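Local coordinates for protein chitosanase (Bacillus subtilis subsp. subtilis str. 168, PDB 7C6C) that hydrolyses internal beta-1,4 linkages between glucosamine units of partly acetylated chitosan and probably helps defend the bacterium against fungi, at residues D35-T40 / D202-S207; I145-G150 / D186-D191; A44-A49 / H116-P121; M193-A196 / T200-E203; L14-E19 / T23-G28. One frame throughout, in Å; residues are numbered along the deposited sequence. Where two conformers were deposited one is given.

In the fold
Interactions 1 and 4 share helix 201-205 and have centres about 8 Å apart; both lie beside Asp35, the nucleophile by similarity, with Thr200 about 4 Å from it between side chains. Interaction 2 reaches this helix through Trp204 and Ser207, its centre about 13 Å from that of interaction 1, and it brings Gln146 within about 5 Å of the side chain of Glu19, the predicted proton donor. That residue lies on the helix of interaction 5. Interaction 3 joins the sheet carrying 39-41 to helix 104-128, and meets interaction 2 where Ile145 packs on Tyr118. The bound malate lies about 9 Å from the side chain of Ile17 of interaction 5, and about 13 Å from that of Arg188 of interaction 2.

Interaction 1: residues D35-T40 / D202-S207; sequences DGRGYT and DEWRES
Glu203 meets the loop of 35-38 with the aliphatic base of its side chain: its CB lies 4.4 Å from CB of Asp35, and both residues start out from their backbones toward each other. Their carboxylates stay apart, with Asp35 OD2 6.2 Å from Glu203 OE1. One residue further on, Trp204 does not start out toward the loop, but its CG is anti to its own carbonyl carbon (chi1 -82°), and this brings the six-membered part of the indole back to Arg37. There NH2 of Arg37 stands 3.4 Å from CZ2 of Trp204. The two side chains run at about a right angle, while guanidinium and indole planes are only 17° apart; the approach is oblique. This contact joins the loop leading into strand 39-41 to helix 201-205 in the two-lobed, lysozyme-like fold of family 46, beside Asp35, the nucleophile by similarity. Arg37 also holds that residue directly, in a salt bridge of 2.9 Å from its NH1 to Asp35 OD2. The oxygen lies in the guanidinium plane, yet the nitrogen comes from above the carboxylate plane. OD1 of Asp35 accepts the backbone N of Arg37 at 3.1 Å, an Asx turn, so each carboxylate oxygen has a bond to the same residue; NH1 is shared with Thr200 OG1. Where the helix ends, Trp204 O takes two donors from Ser207, its backbone N and its OG, the latter at 2.7 Å. The OG in turn is bonded to Gln146 NE2.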
# COMPACT_ATOMS: atom_id res chain seq x y z
N ASP A 35 -13.56 2.74 -7.16
CA ASP A 35 -12.42 2.30 -7.94
C ASP A 35 -12.55 0.84 -8.33
O ASP A 35 -11.54 0.20 -8.66
CB ASP A 35 -11.12 2.54 -7.17
CG ASP A 35 -11.06 1.75 -5.86
OD1 ASP A 35 -12.11 1.22 -5.42
OD2 ASP A 35 -9.96 1.68 -5.30
N GLY A 36 -13.76 0.30 -8.25
CA GLY A 36 -14.01 -1.09 -8.55
C GLY A 36 -13.66 -2.04 -7.43
O GLY A 36 -13.87 -3.25 -7.58
N ARG A 37 -13.13 -1.55 -6.31
CA ARG A 37 -12.59 -2.43 -5.28
C ARG A 37 -13.52 -2.59 -4.09
O ARG A 37 -13.14 -3.23 -3.10
CB ARG A 37 -11.19 -1.98 -4.86
CG ARG A 37 -10.21 -1.98 -6.02
CD ARG A 37 -8.78 -1.77 -5.54
NE ARG A 37 -7.83 -1.80 -6.64
CZ ARG A 37 -7.44 -0.73 -7.33
NH1 ARG A 37 -7.93 0.46 -7.03
NH2 ARG A 37 -6.57 -0.87 -8.32
N GLY A 38 -14.74 -2.06 -4.16
CA GLY A 38 -15.67 -2.19 -3.04
C GLY A 38 -15.31 -1.21 -1.95
O GLY A 38 -15.15 -0.01 -2.21
N TYR A 39 -15.20 -1.69 -0.72
CA TYR A 39 -14.73 -0.86 0.38
C TYR A 39 -13.22 -0.98 0.50
O TYR A 39 -12.67 -2.08 0.41
CB TYR A 39 -15.33 -1.33 1.71
CG TYR A 39 -16.72 -0.84 2.05
CD1 TYR A 39 -17.05 0.51 1.99
CD2 TYR A 39 -17.69 -1.74 2.49
CE1 TYR A 39 -18.32 0.95 2.34
CE2 TYR A 39 -18.94 -1.31 2.85
CZ TYR A 39 -19.26 0.03 2.76
OH TYR A 39 -20.52 0.44 3.13
N THR A 40 -12.57 0.16 0.76
CA THR A 40 -11.15 0.24 1.08
C THR A 40 -11.02 0.50 2.58
O THR A 40 -11.64 1.44 3.10
CB THR A 40 -10.54 1.39 0.27
OG1 THR A 40 -10.69 1.09 -1.12
CG2 THR A 40 -9.07 1.56 0.55
N ASP A 202 -9.58 7.33 -11.93
CA ASP A 202 -9.86 8.55 -11.17
C ASP A 202 -9.07 8.59 -9.87
O ASP A 202 -8.44 9.60 -9.55
CB ASP A 202 -11.36 8.65 -10.86
CG ASP A 202 -12.19 9.16 -12.02
OD1 ASP A 202 -11.62 9.48 -13.09
OD2 ASP A 202 -13.42 9.22 -11.86
N GLU A 203 -9.11 7.50 -9.11
CA GLU A 203 -8.43 7.48 -7.83
C GLU A 203 -6.92 7.54 -7.99
O GLU A 203 -6.24 8.27 -7.26
CB GLU A 203 -8.85 6.25 -7.03
CG GLU A 203 -8.31 6.22 -5.61
CD GLU A 203 -8.91 7.30 -4.71
OE1 GLU A 203 -9.99 7.83 -5.02
OE2 GLU A 203 -8.27 7.64 -3.69
N TRP A 204 -6.38 6.81 -8.96
CA TRP A 204 -4.92 6.74 -9.08
C TRP A 204 -4.35 8.04 -9.63
O TRP A 204 -3.26 8.47 -9.22
CB TRP A 204 -4.51 5.54 -9.92
CG TRP A 204 -4.50 4.28 -9.12
CD1 TRP A 204 -5.02 4.08 -7.87
CD2 TRP A 204 -3.90 3.04 -9.51
NE1 TRP A 204 -4.79 2.79 -7.46
CE2 TRP A 204 -4.10 2.13 -8.45
CE3 TRP A 204 -3.22 2.61 -10.65
CZ2 TRP A 204 -3.64 0.82 -8.50
CZ3 TRP A 204 -2.75 1.31 -10.70
CH2 TRP A 204 -2.98 0.42 -9.63
N ARG A 205 -5.08 8.71 -10.51
CA ARG A 205 -4.61 9.98 -11.06
C ARG A 205 -4.49 11.01 -9.93
O ARG A 205 -3.60 11.84 -9.95
CB ARG A 205 -5.54 10.47 -12.18
CG ARG A 205 -5.21 9.84 -13.53
CD ARG A 205 -6.25 10.10 -14.61
NE ARG A 205 -5.98 9.27 -15.78
CZ ARG A 205 -6.89 8.85 -16.66
NH1 ARG A 205 -6.52 8.09 -17.68
NH2 ARG A 205 -8.16 9.20 -16.54
N GLU A 206 -5.38 10.93 -8.95
CA GLU A 206 -5.34 11.83 -7.81
C GLU A 206 -4.27 11.47 -6.79
O GLU A 206 -4.09 12.21 -5.82
CB GLU A 206 -6.71 11.87 -7.12
CG GLU A 206 -7.61 13.00 -7.60
CD GLU A 206 -7.00 14.37 -7.33
OE1 GLU A 206 -6.50 15.00 -8.28
OE2 GLU A 206 -7.03 14.81 -6.16
N SER A 207 -3.56 10.36 -6.99
CA SER A 207 -2.56 9.87 -6.05
C SER A 207 -1.13 10.09 -6.52
O SER A 207 -0.20 9.74 -5.79
CB SER A 207 -2.77 8.37 -5.79
OG SER A 207 -2.25 7.61 -6.86

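Interaction 2: residues I145-G150 / D186-D191; sequences IQHGDG and DVRYDD
The amide oxygen OE1 of Gln146 accepts NH2 of Arg188 at 2.7 Å, the shorter of two hydrogen bonds that tie the C-terminal end of helix 134-147 to helix 177-193. Both helices belong to the mainly helical, lysozyme-like fold of family 46, and the contact is buried. The donor lies in the carbonyl plane, on a lone pair of OE1, although the bond is bent (N-H...O 139°) and the amide stands nearly upright to the guanidinium, 82° between planes. Gln146 gets there as a fully stretched chain with CG anti to its backbone N. The second bond runs from NE of Arg188 to NE2 of His147, at 3.0 Å, tilted somewhat from both planes. The arginine, extended from CG to NE, thus lays its NE and one terminal nitrogen against two successive residues of the helix end, and its other terminal nitrogen, NH1, forms a salt bridge with Asp142. Three groups of helix 134-147 therefore fix the rotation of the guanidinium. Since NE2 of His147 accepts and its ND1 is hydrogen-bonded to Asp154 O, the ring is probably neutral with its proton on ND1. After His147 the helix ends; Gly148, with positive phi, is backbone-bonded to Phe156. Gln146 lies about 5 Å, side chain to side chain, from Glu19, the predicted proton donor. On the far edge of the imidazole, in its plane, OD2 of Asp191 lies 3.3 Å from CE1 of His147.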
# COMPACT_ATOMS: atom_id res chain seq x y z
N ILE A 145 1.45 -1.77 -1.63
CA ILE A 145 0.22 -1.46 -0.93
C ILE A 145 -0.81 -0.87 -1.88
O ILE A 145 -2.00 -1.21 -1.83
CB ILE A 145 0.49 -0.55 0.29
CG1 ILE A 145 1.15 -1.37 1.41
CG2 ILE A 145 -0.79 0.11 0.77
CD1 ILE A 145 1.71 -0.54 2.51
N GLN A 146 -0.38 0.03 -2.78
CA GLN A 146 -1.33 0.64 -3.70
C GLN A 146 -1.63 -0.26 -4.89
O GLN A 146 -2.79 -0.39 -5.30
CB GLN A 146 -0.83 2.00 -4.17
CG GLN A 146 -1.78 2.65 -5.16
CD GLN A 146 -1.42 4.08 -5.52
OE1 GLN A 146 -0.24 4.44 -5.60
NE2 GLN A 146 -2.43 4.90 -5.78
N HIS A 147 -0.61 -0.89 -5.47
CA HIS A 147 -0.76 -1.58 -6.74
C HIS A 147 -1.07 -3.07 -6.60
O HIS A 147 -1.52 -3.68 -7.58
CB HIS A 147 0.52 -1.41 -7.57
CG HIS A 147 0.80 0.00 -7.96
ND1 HIS A 147 0.58 0.48 -9.24
CD2 HIS A 147 1.28 1.04 -7.24
CE1 HIS A 147 0.92 1.76 -9.28
NE2 HIS A 147 1.35 2.13 -8.08
N GLY A 148 -0.85 -3.65 -5.43
CA GLY A 148 -1.01 -5.07 -5.24
C GLY A 148 0.16 -5.87 -5.79
O GLY A 148 0.98 -5.38 -6.56
N ASP A 149 0.21 -7.14 -5.39
CA ASP A 149 1.25 -8.07 -5.84
C ASP A 149 0.69 -9.13 -6.80
O ASP A 149 1.10 -10.29 -6.77
CB ASP A 149 1.94 -8.73 -4.65
CG ASP A 149 3.27 -9.39 -5.02
OD1 ASP A 149 3.89 -9.00 -6.03
OD2 ASP A 149 3.69 -10.32 -4.28
N GLY A 150 -0.25 -8.73 -7.66
CA GLY A 150 -0.85 -9.64 -8.61
C GLY A 150 -0.03 -9.80 -9.87
O GLY A 150 1.15 -9.46 -9.93
N ASP A 186 9.38 7.08 -12.30
CA ASP A 186 8.80 7.46 -13.59
C ASP A 186 7.79 6.42 -14.07
O ASP A 186 6.70 6.76 -14.53
CB ASP A 186 9.91 7.59 -14.64
CG ASP A 186 10.77 8.81 -14.43
OD1 ASP A 186 10.41 9.69 -13.63
OD2 ASP A 186 11.82 8.88 -15.11
N VAL A 187 8.17 5.14 -14.00
CA VAL A 187 7.29 4.06 -14.43
C VAL A 187 6.02 4.04 -13.59
O VAL A 187 4.91 3.87 -14.11
CB VAL A 187 8.05 2.72 -14.38
CG1 VAL A 187 7.09 1.55 -14.46
CG2 VAL A 187 9.09 2.65 -15.50
N ARG A 188 6.17 4.21 -12.28
CA ARG A 188 4.99 4.22 -11.41
C ARG A 188 4.09 5.41 -11.71
O ARG A 188 2.87 5.27 -11.77
CB ARG A 188 5.40 4.19 -9.94
CG ARG A 188 4.21 4.10 -9.02
CD ARG A 188 4.62 3.88 -7.58
NE ARG A 188 3.43 3.77 -6.74
CZ ARG A 188 3.42 3.93 -5.42
NH1 ARG A 188 4.55 4.19 -4.77
NH2 ARG A 188 2.27 3.83 -4.76
N TYR A 189 4.68 6.59 -11.91
CA TYR A 189 3.88 7.76 -12.28
C TYR A 189 3.06 7.48 -13.53
O TYR A 189 1.86 7.77 -13.58
CB TYR A 189 4.80 8.96 -12.52
CG TYR A 189 4.06 10.20 -12.98
CD1 TYR A 189 3.53 11.10 -12.07
CD2 TYR A 189 3.88 10.46 -14.34
CE1 TYR A 189 2.85 12.22 -12.48
CE2 TYR A 189 3.20 11.58 -14.76
CZ TYR A 189 2.69 12.46 -13.83
OH TYR A 189 2.01 13.58 -14.23
N ASP A 190 3.70 6.92 -14.56
CA ASP A 190 3.00 6.63 -15.80
C ASP A 190 1.86 5.64 -15.56
O ASP A 190 0.78 5.77 -16.16
CB ASP A 190 3.97 6.07 -16.83
CG ASP A 190 4.94 7.11 -17.35
OD1 ASP A 190 4.66 8.32 -17.19
OD2 ASP A 190 5.97 6.72 -17.93
N ASP A 191 2.08 4.66 -14.69
CA ASP A 191 1.03 3.68 -14.43
C ASP A 191 -0.14 4.29 -13.67
O ASP A 191 -1.30 3.95 -13.93
CB ASP A 191 1.61 2.49 -13.66
CG ASP A 191 0.63 1.36 -13.55
OD1 ASP A 191 0.27 0.83 -14.62
OD2 ASP A 191 0.20 1.02 -12.43

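Interaction 3: residues A44-A49 / H116-P121; sequences AGFTTA and HLYYQP
Ala44 sets its methyl group against the ring of Tyr118, CB lying 3.3 Å from CE2 in the conformer described, one of two modelled for the tyrosine. The methyl fills the angle between two rings, because within its own segment the same CB also sits 3.6 Å above one face of Phe46, offset toward the rim. The carbonyl oxygen of Ala44 reaches Tyr118 through water: the water donates to Ala44 O at 2.9 Å and makes a weak bond with the tyrosine OH at 3.0 Å. Gly45, with positive phi, then turns the backbone into the short strand 46-47. Phe46 does not start out toward the helix, but with CG anti to the carbonyl carbon (chi1 -51°) its ring reaches the outer part of Tyr118. Its CE1 packs 3.5 Å from CE2 of Tyr118, and CD1 lies at the tyrosine edge, 3.5 Å from OH. With ring planes 37° apart the pair is neither a stack nor edge-to-face. Leu117 supports the tyrosine from the helix, its CB lying over the centre of one ring face, and Val144 and Ile145 of helix 134-147 touch it as well. Further along, Thr48 is bonded to Tyr39, which holds 46-47 beside strand 39-41. The helix has a wider pi-type turn at 116-119 and a kink at Pro121. The contact thus fastens the small antiparallel sheet to the long helix 104-128, consistent with the bent helix that joins the two lobes in family 46 chitosanases.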
# COMPACT_ATOMS: atom_id res chain seq x y z
N ALA A 44 -3.80 -0.66 5.32
CA ALA A 44 -3.26 -0.93 4.00
C ALA A 44 -4.25 -0.63 2.89
O ALA A 44 -3.97 -0.95 1.73
CB ALA A 44 -2.79 -2.37 3.91
N GLY A 45 -5.41 -0.06 3.21
CA GLY A 45 -6.44 -0.01 2.20
C GLY A 45 -6.82 -1.39 1.71
O GLY A 45 -6.92 -1.61 0.50
N PHE A 46 -6.98 -2.33 2.64
CA PHE A 46 -7.47 -3.66 2.28
C PHE A 46 -8.85 -3.51 1.63
O PHE A 46 -9.71 -2.81 2.15
CB PHE A 46 -7.64 -4.49 3.56
CG PHE A 46 -6.44 -4.55 4.48
CD1 PHE A 46 -5.39 -5.43 4.23
CD2 PHE A 46 -6.41 -3.81 5.66
CE1 PHE A 46 -4.33 -5.51 5.11
CE2 PHE A 46 -5.35 -3.90 6.53
CZ PHE A 46 -4.31 -4.76 6.26
N THR A 47 -9.08 -4.21 0.52
CA THR A 47 -10.33 -4.01 -0.20
C THR A 47 -11.20 -5.26 -0.19
O THR A 47 -10.71 -6.39 -0.09
CB THR A 47 -10.09 -3.53 -1.64
OG1 THR A 47 -9.25 -4.46 -2.32
CG2 THR A 47 -9.45 -2.15 -1.66
N THR A 48 -12.51 -5.04 -0.33
CA THR A 48 -13.45 -6.15 -0.35
C THR A 48 -13.50 -6.88 -1.70
O THR A 48 -13.91 -8.04 -1.73
CB THR A 48 -14.84 -5.71 0.12
OG1 THR A 48 -15.31 -4.60 -0.66
CG2 THR A 48 -14.80 -5.29 1.57
N ALA A 49 -13.09 -6.24 -2.80
CA ALA A 49 -13.09 -6.95 -4.08
C ALA A 49 -11.91 -7.90 -4.23
O ALA A 49 -12.00 -8.87 -5.00
CB ALA A 49 -13.07 -5.95 -5.24
N HIS A 116 2.16 -10.11 5.83
CA HIS A 116 2.19 -11.27 4.95
C HIS A 116 1.95 -10.88 3.50
O HIS A 116 2.57 -11.45 2.60
CB HIS A 116 1.14 -12.27 5.42
CG HIS A 116 1.09 -13.52 4.60
ND1 HIS A 116 2.14 -14.41 4.52
CD2 HIS A 116 0.10 -14.03 3.82
CE1 HIS A 116 1.80 -15.41 3.74
NE2 HIS A 116 0.57 -15.20 3.29
N LEU A 117 1.04 -9.94 3.25
CA LEU A 117 0.66 -9.60 1.88
C LEU A 117 1.50 -8.49 1.28
O LEU A 117 1.66 -8.45 0.05
CB LEU A 117 -0.80 -9.17 1.82
CG LEU A 117 -1.87 -10.21 2.15
CD1 LEU A 117 -3.24 -9.67 1.78
CD2 LEU A 117 -1.61 -11.53 1.44
N TYR A 118 2.02 -7.57 2.09
CA TYR A 118 2.65 -6.37 1.55
C TYR A 118 4.10 -6.21 1.99
O TYR A 118 4.98 -6.14 1.13
CB TYR A 118 1.81 -5.11 1.85
CG TYR A 118 0.31 -5.30 1.64
CD1 TYR A 118 -0.20 -5.73 0.42
CD2 TYR A 118 -0.58 -5.06 2.67
CE1 TYR A 118 -1.57 -5.91 0.23
CE2 TYR A 118 -1.95 -5.24 2.50
CZ TYR A 118 -2.43 -5.66 1.28
OH TYR A 118 -3.79 -5.82 1.13
N TYR A 119 4.38 -6.15 3.29
CA TYR A 119 5.75 -5.86 3.70
C TYR A 119 6.72 -6.95 3.28
O TYR A 119 7.74 -6.67 2.65
CB TYR A 119 5.84 -5.61 5.20
CG TYR A 119 7.26 -5.31 5.63
CD1 TYR A 119 7.90 -4.15 5.20
CD2 TYR A 119 7.96 -6.19 6.44
CE1 TYR A 119 9.21 -3.88 5.58
CE2 TYR A 119 9.27 -5.92 6.83
CZ TYR A 119 9.88 -4.76 6.40
OH TYR A 119 11.17 -4.47 6.77
N GLN A 120 6.43 -8.21 3.65
CA GLN A 120 7.37 -9.28 3.29
C GLN A 120 7.51 -9.44 1.78
O GLN A 120 8.66 -9.54 1.31
CB GLN A 120 7.03 -10.59 4.01
CG GLN A 120 7.08 -10.51 5.53
CD GLN A 120 8.44 -10.15 6.07
OE1 GLN A 120 9.47 -10.40 5.43
NE2 GLN A 120 8.46 -9.57 7.26
N PRO A 121 6.44 -9.45 0.98
CA PRO A 121 6.65 -9.50 -0.47
C PRO A 121 7.43 -8.31 -1.01
O PRO A 121 8.25 -8.48 -1.92
CB PRO A 121 5.22 -9.57 -1.02
CG PRO A 121 4.46 -10.27 0.07
CD PRO A 121 5.03 -9.69 1.33
O HOH W 1 -4.10 -3.15 -0.23

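Interaction 4: residues M193-A196 / T200-E203; sequences MNPA and TRDE
The ring of Pro195 points its CG into the corner made by two carbons of the facing segment, CG2 of Thr200 and CG of Arg201. These lie 3.8 Å and 3.9 Å from Pro195 CG, and seen from that atom they are in directions about 96° apart. The threonine turns its methyl to the proline because OG1 is anti to its backbone N (chi1 -163°), which puts CG2 between the N and the carbonyl carbon and sends the hydroxyl elsewhere. Arg201 contributes only the start of its chain, CG resting also on CD of Pro195 at 4.1 Å, and from there it extends past the ring. All of this is carbon packing, in the tight connection between helix 177-193 and helix 201-205 of the lysozyme-like fold. Thr200 occupies the N-cap position of the second helix, yet its side chain makes no capping bond, its OG1 being taken by Arg37, whose loop carries the presumed nucleophile Asp35, about 4 Å from Thr200 between side chains. The indole of Trp204 also packs on Pro195, at CB, next to the threonine methyl. Polar groups hold the chain on either side of the proline in sequence: Arg205 NE bonds to the carbonyl O of Met193 and its NH1 to the side-chain OD1 of Asn194, and Ala196 N is bonded to Asp154 OD1.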
# COMPACT_ATOMS: atom_id res chain seq x y z
N MET A 193 -1.10 7.38 -13.88
CA MET A 193 -1.79 8.30 -14.78
C MET A 193 -2.63 7.56 -15.81
O MET A 193 -3.68 8.07 -16.22
CB MET A 193 -0.78 9.22 -15.47
CG MET A 193 -0.18 10.22 -14.50
SD MET A 193 -1.36 11.42 -13.85
CE MET A 193 -1.49 12.54 -15.25
N ASN A 194 -2.20 6.39 -16.25
CA ASN A 194 -2.91 5.64 -17.29
C ASN A 194 -2.84 4.16 -17.00
O ASN A 194 -2.18 3.39 -17.71
CB ASN A 194 -2.35 5.98 -18.68
CG ASN A 194 -2.68 7.40 -19.10
OD1 ASN A 194 -3.84 7.73 -19.37
ND2 ASN A 194 -1.66 8.25 -19.15
N PRO A 195 -3.52 3.71 -15.94
CA PRO A 195 -3.48 2.29 -15.60
C PRO A 195 -4.23 1.45 -16.62
O PRO A 195 -5.15 1.92 -17.28
CB PRO A 195 -4.19 2.23 -14.24
CG PRO A 195 -5.07 3.43 -14.22
CD PRO A 195 -4.36 4.49 -15.01
N ALA A 196 -3.80 0.19 -16.73
CA ALA A 196 -4.55 -0.76 -17.55
C ALA A 196 -5.96 -0.97 -17.02
O ALA A 196 -6.89 -1.18 -17.79
CB ALA A 196 -3.80 -2.09 -17.63
N THR A 200 -9.81 2.16 -11.87
CA THR A 200 -9.02 2.84 -10.85
C THR A 200 -8.40 4.15 -11.34
O THR A 200 -7.60 4.76 -10.63
CB THR A 200 -7.95 1.89 -10.29
OG1 THR A 200 -7.45 2.41 -9.05
CG2 THR A 200 -6.79 1.70 -11.27
N ARG A 201 -8.74 4.57 -12.56
CA ARG A 201 -8.16 5.79 -13.13
C ARG A 201 -8.34 7.04 -12.30
O ARG A 201 -7.38 7.74 -12.01
CB ARG A 201 -8.79 6.08 -14.50
CG ARG A 201 -8.31 5.19 -15.62
CD ARG A 201 -9.26 5.35 -16.79
NE ARG A 201 -8.67 4.92 -18.05
CZ ARG A 201 -9.37 4.76 -19.17
NH1 ARG A 201 -8.75 4.36 -20.27
NH2 ARG A 201 -10.67 4.98 -19.18
N ASP A 202 -9.58 7.33 -11.93
CA ASP A 202 -9.86 8.55 -11.17
C ASP A 202 -9.07 8.59 -9.87
O ASP A 202 -8.44 9.60 -9.55
CB ASP A 202 -11.36 8.65 -10.86
CG ASP A 202 -12.19 9.16 -12.02
OD1 ASP A 202 -11.62 9.48 -13.09
OD2 ASP A 202 -13.42 9.22 -11.86
N GLU A 203 -9.11 7.50 -9.11
CA GLU A 203 -8.43 7.48 -7.83
C GLU A 203 -6.92 7.54 -7.99
O GLU A 203 -6.24 8.27 -7.26
CB GLU A 203 -8.85 6.25 -7.03
CG GLU A 203 -8.31 6.22 -5.61
CD GLU A 203 -8.91 7.30 -4.71
OE1 GLU A 203 -9.99 7.83 -5.02
OE2 GLU A 203 -8.27 7.64 -3.69

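Interaction 5: residues L14-E19 / T23-G28; sequences LTSIFE and TEIQYG
Ser16 is the tight point of this contact: its side chain presses on the backbone of 23-25, which folds back along the C-terminal part of helix 5-20, the helix that carries the predicted proton donor Glu19 in the lysozyme-like fold. OG of Ser16, anti to its backbone N (chi1 -174°), stands 3.6 Å from CA of Ile25 and 3.2 Å from O of Glu24. Its hydrogen bond, however, goes to Thr22 O, in the turn between the two segments. Beside it, Ile17 and Thr23 lie alongside each other and point the same way, CD1 of the isoleucine meeting CG2 of the threonine at 3.8 Å. Ile241 of strand 237-241 touches both, so this side is apolar where Ile17, Thr23 and Ile241 meet.

The other half is looser and polar. A water joins the helix to the loop there, donating to OG of Ser16 at 2.7 Å and accepting the backbone N of Gln26 at 2.9 Å. OG of Ser16 thus has two bonds, giving one to Thr22 O and accepting one from the water. Glu24, on the solvent side, turns away from the helix, and the side chain of Gln26 folds back to Glu24. NE2 of Gln26 donates nearly straight (169°) to Glu24 O, though from above the carbonyl plane. It also donates in its own amide plane to OE1 of Glu24, on the anti lone pair, at 3.1 Å.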
# COMPACT_ATOMS: atom_id res chain seq x y z
N LEU A 14 4.90 7.67 5.74
CA LEU A 14 4.75 8.19 4.38
C LEU A 14 3.51 7.60 3.72
O LEU A 14 2.64 8.34 3.22
CB LEU A 14 6.00 7.89 3.56
CG LEU A 14 7.23 8.72 3.92
CD1 LEU A 14 8.50 8.09 3.37
CD2 LEU A 14 7.07 10.15 3.42
N THR A 15 3.38 6.27 3.75
CA THR A 15 2.19 5.63 3.18
C THR A 15 0.92 6.17 3.83
O THR A 15 -0.08 6.41 3.14
CB THR A 15 2.29 4.12 3.33
OG1 THR A 15 3.37 3.64 2.51
CG2 THR A 15 1.00 3.43 2.91
N SER A 16 0.95 6.39 5.14
CA SER A 16 -0.22 6.90 5.84
C SER A 16 -0.61 8.28 5.32
O SER A 16 -1.81 8.58 5.18
CB SER A 16 0.05 6.91 7.34
OG SER A 16 -1.10 7.27 8.08
N ILE A 17 0.36 9.15 5.03
CA ILE A 17 0.05 10.43 4.41
C ILE A 17 -0.64 10.20 3.07
O ILE A 17 -1.68 10.81 2.76
CB ILE A 17 1.31 11.28 4.23
CG1 ILE A 17 1.87 11.72 5.58
CG2 ILE A 17 1.02 12.48 3.31
CD1 ILE A 17 3.28 12.27 5.50
N PHE A 18 -0.07 9.31 2.26
CA PHE A 18 -0.59 9.09 0.92
C PHE A 18 -2.00 8.51 0.95
O PHE A 18 -2.82 8.83 0.09
CB PHE A 18 0.33 8.16 0.13
CG PHE A 18 1.77 8.60 0.10
CD1 PHE A 18 2.13 9.95 0.15
CD2 PHE A 18 2.78 7.65 0.01
CE1 PHE A 18 3.47 10.33 0.11
CE2 PHE A 18 4.12 8.02 -0.02
CZ PHE A 18 4.46 9.36 0.03
N GLU A 19 -2.31 7.68 1.94
CA GLU A 19 -3.61 7.03 2.02
C GLU A 19 -4.66 7.89 2.72
O GLU A 19 -5.82 7.93 2.30
CB GLU A 19 -3.50 5.69 2.75
CG GLU A 19 -2.48 4.73 2.15
CD GLU A 19 -3.00 4.03 0.91
OE1 GLU A 19 -4.11 3.46 0.97
OE2 GLU A 19 -2.31 4.06 -0.13
N THR A 23 0.05 11.31 9.41
CA THR A 23 1.11 10.36 9.74
C THR A 23 0.64 9.30 10.73
O THR A 23 1.38 8.34 10.97
CB THR A 23 2.33 11.07 10.32
OG1 THR A 23 1.93 11.82 11.47
CG2 THR A 23 2.97 12.00 9.28
N GLU A 24 -0.54 9.45 11.31
CA GLU A 24 -1.09 8.46 12.22
C GLU A 24 -1.79 7.37 11.42
O GLU A 24 -2.78 7.64 10.73
CB GLU A 24 -2.08 9.12 13.18
CG GLU A 24 -2.73 8.14 14.14
CD GLU A 24 -3.81 8.77 14.99
OE1 GLU A 24 -4.87 9.15 14.44
OE2 GLU A 24 -3.59 8.89 16.21
N ILE A 25 -1.29 6.14 11.52
CA ILE A 25 -1.87 5.05 10.75
C ILE A 25 -3.33 4.86 11.13
O ILE A 25 -3.68 4.77 12.31
CB ILE A 25 -1.05 3.76 10.95
CG1 ILE A 25 0.38 3.94 10.42
CG2 ILE A 25 -1.74 2.59 10.28
CD1 ILE A 25 1.30 2.81 10.83
N GLN A 26 -4.20 4.80 10.12
CA GLN A 26 -5.66 4.77 10.32
C GLN A 26 -6.18 3.34 10.21
O GLN A 26 -6.60 2.89 9.14
CB GLN A 26 -6.35 5.67 9.31
CG GLN A 26 -5.97 7.13 9.45
CD GLN A 26 -6.44 7.69 10.76
OE1 GLN A 26 -7.63 7.72 11.05
NE2 GLN A 26 -5.49 8.13 11.58
N TYR A 27 -6.22 2.64 11.34
CA TYR A 27 -6.75 1.28 11.34
C TYR A 27 -8.26 1.24 11.16
O TYR A 27 -8.79 0.21 10.72
CB TYR A 27 -6.36 0.57 12.63
CG TYR A 27 -4.90 0.19 12.72
CD1 TYR A 27 -3.94 1.12 13.12
CD2 TYR A 27 -4.48 -1.09 12.42
CE1 TYR A 27 -2.61 0.76 13.22
CE2 TYR A 27 -3.16 -1.45 12.51
CZ TYR A 27 -2.22 -0.52 12.91
OH TYR A 27 -0.90 -0.90 13.01
N GLY A 28 -8.97 2.32 11.49
CA GLY A 28 -10.42 2.31 11.44
C GLY A 28 -11.02 2.82 10.17
O GLY A 28 -12.24 2.81 10.03
O HOH W 2 -3.18 5.60 7.55